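Local coordinates for putative methyl-accepting chemotaxis signal transduction protein (Campylobacter jejuni subsp. jejuni serotype O:2, PDB 4XMQ) that probably senses small extracellular ligands through a tandem PDC (double Cache) sensor module and passes the signal on to the chemotaxis machinery, at residues B[75-80]-B[93-98]; B[140-145]-B[158-163]. All coordinates share one frame; numbering follows the deposited sequence. Where two conformers were deposited one is given.

Contact 1 (B[75-80]-B[93-98]); sequences SINALN and SQKSND
Asn77 meets Lys95 and Asn80 pairs with Gln94 where helix 58-76 ends and the first strands of the six-stranded antiparallel sheet of a PDC (Cache) sensor domain begin, strand 80-84 running antiparallel to strand 90-94. Asn77 has positive phi and is the C-prime residue of a Schellman motif closing the helix: Ala78 N bonds to Arg73 O and Asn77 N to His74 O. With CG anti to the backbone N (chi1 -166°), its amide swings out to the end of the fully extended Lys95 chain. The bond from Lys95 NZ to Asn77 OD1 is weak at 3.2 Å, and the two side chains run obliquely to each other. Ala78 contributes its carbonyl, with Ala78 O 3.9 Å from Lys95 CB. Leu79 supplies the main backbone link: Lys95 N donates to Leu79 O at 3.0 Å, nearly straight at 168°, with the donor tilted from the carbonyl plane. The same oxygen accepts from a water that in turn accepts from Ser96 N, so two donors grip it. Asn80 and Gln94 form an antiparallel non-hydrogen-bonded pair, their side chains side by side on one face with amide planes 52° apart. Asn80 ND2 is held by Asp160 OD2, while its oxygen faces Gln94, Asn80 OD1 lying 3.4 Å from Gln94 CB. A second water bridges the amides, donating to Asn80 OD1 and to Gln94 OE1. Across the backbones, Asn80 CA approaches Ser93 O at 3.4 Å in a CA-H...O contact.

Contact 2 (B[140-145]-B[158-163]); sequences VITYSK and GVDIPS
Thr142 OG1 and Asp160 CG both lie beside their own backbone N, anti to the carbonyl carbon (chi1 -58° and -60°), and this shared setting lays OG1 and the carboxylate alongside each other on one face of an antiparallel pair. Thr142 OG1 donates to Asp160 OD1 at 2.8 Å, meeting the oxygen from above the carboxylate plane. The same OD1 also bonds to Tyr82 OH, and OD2 has a donor of its own, so the buried carboxylate is supplied with donors at both oxygens, which would be expected to favour its ionised form.

The backbones supply the framework. Tyr143 and Val159 are a hydrogen-bonded pair: Tyr143 N to Val159 O and Val159 N to Tyr143 O each measure 2.8 Å, and the first donor lies in the carbonyl plane. Farther along, Ile161 N reaches Ile141 O at 2.9 Å, but the reciprocal link is made through a water that accepts from Ile141 N and donates to Ile161 O. There the strands open slightly, and Ile141 CD1 packs against Ser163, 3.7 Å from Ser163 CA.

On the face opposite Thr142, the Tyr143 ring has Val159 O at its edge, near the ring plane. Ile161 crosses the Tyr143 side chain at about a right angle, Ile161 CG1 lying 3.9 Å from Tyr143 CE1. Helix 9-48 covers this face: Phe32 touches both Tyr143 and Ile161, Phe39 packs on Val159, and Asn36 bonds to Tyr143 OH. At 158° between the short strand axes, the pair is a twisted antiparallel beta hairpin, strands 138-149 and 152-162, in the central sheet of a PDC sensor domain backed by a long N-terminal helix.

The two contacts come in series along the chain, contact 1 closing before contact 2 opens, with centres about 11 Å apart. Both reach the same antiparallel sheet, in which strand 80-84 lies between strand 90-94 and strand 152-162; the hairpin of contact 2 therefore continues the sheet directly from contact 1. The join is a classic beta bulge: Leu79 and Asn80 both face Asp160, with Leu79 N 2.9 Å from Asp160 O and Asn80 O 2.8 Å from Asp160 N, both probable hydrogen bonds. Pro162 also packs on Asn77 at the helix end. Through these bonds and this packing the end of helix 58-76 is tied into the sheet. All four segments fall within the first PDC sensor domain range.

Contact 1 (B[75-80]-B[93-98])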
# COMPACT_ATOMS: atom_id res chain seq x y z
N SER B 75 12.41 0.43 7.61
CA SER B 75 11.66 -0.60 6.96
C SER B 75 10.52 -0.06 6.09
O SER B 75 10.22 -0.64 5.07
CB SER B 75 11.10 -1.60 8.01
OG SER B 75 10.08 -1.04 8.79
N ILE B 76 9.90 1.06 6.53
CA ILE B 76 8.73 1.63 5.85
C ILE B 76 9.07 3.01 5.27
O ILE B 76 8.20 3.61 4.61
CB ILE B 76 7.53 1.74 6.82
CG1 ILE B 76 6.18 1.72 6.07
CG2 ILE B 76 7.66 2.90 7.79
CD1 ILE B 76 4.94 1.63 6.97
N ASN B 77 10.27 3.49 5.51
CA ASN B 77 10.69 4.85 5.11
C ASN B 77 9.80 5.88 5.77
O ASN B 77 9.31 6.83 5.11
CB ASN B 77 10.70 4.96 3.62
CG ASN B 77 11.46 6.21 3.12
OD1 ASN B 77 12.30 6.75 3.81
ND2 ASN B 77 11.10 6.66 1.95
N ALA B 78 9.61 5.76 7.08
CA ALA B 78 8.87 6.76 7.84
C ALA B 78 9.69 8.07 7.88
O ALA B 78 10.92 8.05 7.78
CB ALA B 78 8.61 6.26 9.25
N LEU B 79 9.03 9.18 8.11
CA LEU B 79 9.71 10.45 8.30
C LEU B 79 10.38 10.56 9.68
O LEU B 79 11.57 10.96 9.82
CB LEU B 79 8.72 11.57 8.11
CG LEU B 79 9.21 12.98 8.20
CD1 LEU B 79 10.21 13.21 7.09
CD2 LEU B 79 8.00 13.92 8.11
N ASN B 80 9.62 10.21 10.73
CA ASN B 80 10.11 10.19 12.07
C ASN B 80 9.49 9.02 12.80
O ASN B 80 8.31 8.71 12.59
CB ASN B 80 9.71 11.45 12.85
CG ASN B 80 10.25 12.71 12.23
OD1 ASN B 80 11.47 12.91 12.09
ND2 ASN B 80 9.33 13.56 11.89
N SER B 93 14.10 9.20 16.20
CA SER B 93 14.78 8.68 15.05
C SER B 93 14.27 9.38 13.80
O SER B 93 13.07 9.31 13.48
CB SER B 93 14.55 7.15 14.93
OG SER B 93 15.22 6.63 13.80
N GLN B 94 15.16 10.13 13.12
CA GLN B 94 14.70 11.02 12.06
C GLN B 94 15.39 10.76 10.73
O GLN B 94 16.59 10.56 10.68
CB GLN B 94 14.81 12.49 12.45
CG GLN B 94 16.12 12.90 13.01
CD GLN B 94 16.13 14.36 13.51
OE1 GLN B 94 15.23 15.13 13.24
NE2 GLN B 94 17.19 14.71 14.21
N LYS B 95 14.55 10.68 9.70
CA LYS B 95 15.02 10.55 8.33
C LYS B 95 16.01 11.64 7.98
O LYS B 95 17.00 11.35 7.28
CB LYS B 95 13.86 10.58 7.35
CG LYS B 95 14.24 10.33 5.92
CD LYS B 95 13.02 10.13 5.08
CE LYS B 95 13.43 9.86 3.63
NZ LYS B 95 12.24 9.79 2.73
N SER B 96 15.73 12.86 8.46
CA SER B 96 16.44 14.07 8.05
C SER B 96 17.88 14.01 8.49
O SER B 96 18.71 14.82 8.03
CB SER B 96 15.78 15.32 8.67
OG SER B 96 15.84 15.27 10.08
N ASN B 97 18.17 13.10 9.41
CA ASN B 97 19.56 12.77 9.66
C ASN B 97 19.79 11.34 10.10
O ASN B 97 19.68 11.00 11.30
CB ASN B 97 20.22 13.73 10.62
CG ASN B 97 21.72 13.52 10.70
OD1 ASN B 97 22.19 12.71 11.50
ND2 ASN B 97 22.48 14.22 9.84
N ASP B 98 20.15 10.51 9.14
CA ASP B 98 20.16 9.06 9.31
C ASP B 98 21.48 8.47 9.86
O ASP B 98 21.50 7.33 10.33
CB ASP B 98 19.82 8.43 7.96
CG ASP B 98 19.70 6.94 8.06
OD1 ASP B 98 18.68 6.49 8.59
OD2 ASP B 98 20.62 6.24 7.64
O HOH W 1 12.87 13.66 9.28
O HOH W 2 12.76 15.09 12.73

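Contact 2 (B[140-145]-B[158-163])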
# COMPACT_ATOMS: atom_id res chain seq x y z
N VAL B 140 1.48 16.68 7.92
CA VAL B 140 2.02 15.64 8.81
C VAL B 140 0.93 14.59 9.07
O VAL B 140 -0.24 14.91 9.24
CB VAL B 140 2.50 16.29 10.11
CG1 VAL B 140 3.01 15.21 11.06
CG2 VAL B 140 3.61 17.29 9.80
N ILE B 141 1.31 13.34 8.98
CA ILE B 141 0.43 12.21 9.21
C ILE B 141 1.01 11.34 10.32
O ILE B 141 2.00 10.63 10.12
CB ILE B 141 0.24 11.40 7.92
CG1 ILE B 141 -0.35 12.27 6.78
CG2 ILE B 141 -0.66 10.21 8.22
CD1 ILE B 141 -0.69 11.59 5.51
N THR B 142 0.45 11.48 11.51
CA THR B 142 1.00 10.84 12.72
C THR B 142 0.13 9.74 13.31
O THR B 142 -1.12 9.86 13.39
CB THR B 142 1.27 11.90 13.77
OG1 THR B 142 2.17 12.87 13.25
CG2 THR B 142 1.82 11.30 15.06
N TYR B 143 0.79 8.68 13.75
CA TYR B 143 0.15 7.56 14.45
C TYR B 143 0.83 7.46 15.81
O TYR B 143 2.05 7.58 15.89
CB TYR B 143 0.24 6.27 13.69
CG TYR B 143 -0.29 6.39 12.29
CD1 TYR B 143 0.48 6.88 11.27
CD2 TYR B 143 -1.60 6.04 12.00
CE1 TYR B 143 -0.03 7.01 9.98
CE2 TYR B 143 -2.12 6.16 10.73
CZ TYR B 143 -1.33 6.69 9.72
OH TYR B 143 -1.82 6.80 8.45
N SER B 144 0.07 7.23 16.86
CA SER B 144 0.71 7.15 18.20
C SER B 144 0.03 6.07 19.05
O SER B 144 -1.14 5.74 18.84
CB SER B 144 0.74 8.50 18.89
OG SER B 144 -0.57 9.06 19.04
N LYS B 145 0.78 5.54 20.00
CA LYS B 145 0.30 4.48 20.90
C LYS B 145 1.05 4.53 22.22
O LYS B 145 2.26 4.60 22.22
CB LYS B 145 0.44 3.07 20.33
CG LYS B 145 -0.36 2.05 21.15
CD LYS B 145 -0.34 0.65 20.61
CE LYS B 145 -1.58 -0.12 20.99
NZ LYS B 145 -1.76 -0.39 22.42
N GLY B 158 5.38 7.47 18.72
CA GLY B 158 4.85 8.25 17.60
C GLY B 158 5.54 7.85 16.30
O GLY B 158 6.75 7.57 16.28
N VAL B 159 4.76 7.82 15.23
CA VAL B 159 5.23 7.51 13.90
C VAL B 159 4.69 8.52 12.90
O VAL B 159 3.46 8.69 12.84
CB VAL B 159 4.77 6.11 13.47
CG1 VAL B 159 5.17 5.81 12.04
CG2 VAL B 159 5.35 5.03 14.41
N ASP B 160 5.56 9.25 12.22
CA ASP B 160 5.12 10.17 11.16
C ASP B 160 5.40 9.51 9.82
O ASP B 160 6.54 9.18 9.54
CB ASP B 160 5.89 11.51 11.21
CG ASP B 160 5.73 12.26 12.52
OD1 ASP B 160 4.80 12.00 13.28
OD2 ASP B 160 6.61 13.13 12.76
N ILE B 161 4.34 9.32 9.02
CA ILE B 161 4.46 8.80 7.66
C ILE B 161 4.39 9.92 6.65
O ILE B 161 3.53 10.77 6.78
CB ILE B 161 3.41 7.74 7.36
CG1 ILE B 161 3.47 6.61 8.39
CG2 ILE B 161 3.55 7.20 5.92
CD1 ILE B 161 4.77 5.86 8.42
N PRO B 162 5.29 9.93 5.64
CA PRO B 162 5.33 11.08 4.69
C PRO B 162 4.00 11.30 4.02
O PRO B 162 3.40 10.37 3.44
CB PRO B 162 6.38 10.66 3.66
CG PRO B 162 7.27 9.69 4.40
CD PRO B 162 6.39 8.96 5.38
N SER B 163 3.53 12.53 4.09
CA SER B 163 2.22 12.83 3.54
C SER B 163 2.24 12.71 2.03
O SER B 163 1.21 12.41 1.43
CB SER B 163 1.74 14.22 3.97
OG SER B 163 2.71 15.20 3.68
O HOH W 3 4.13 12.93 8.44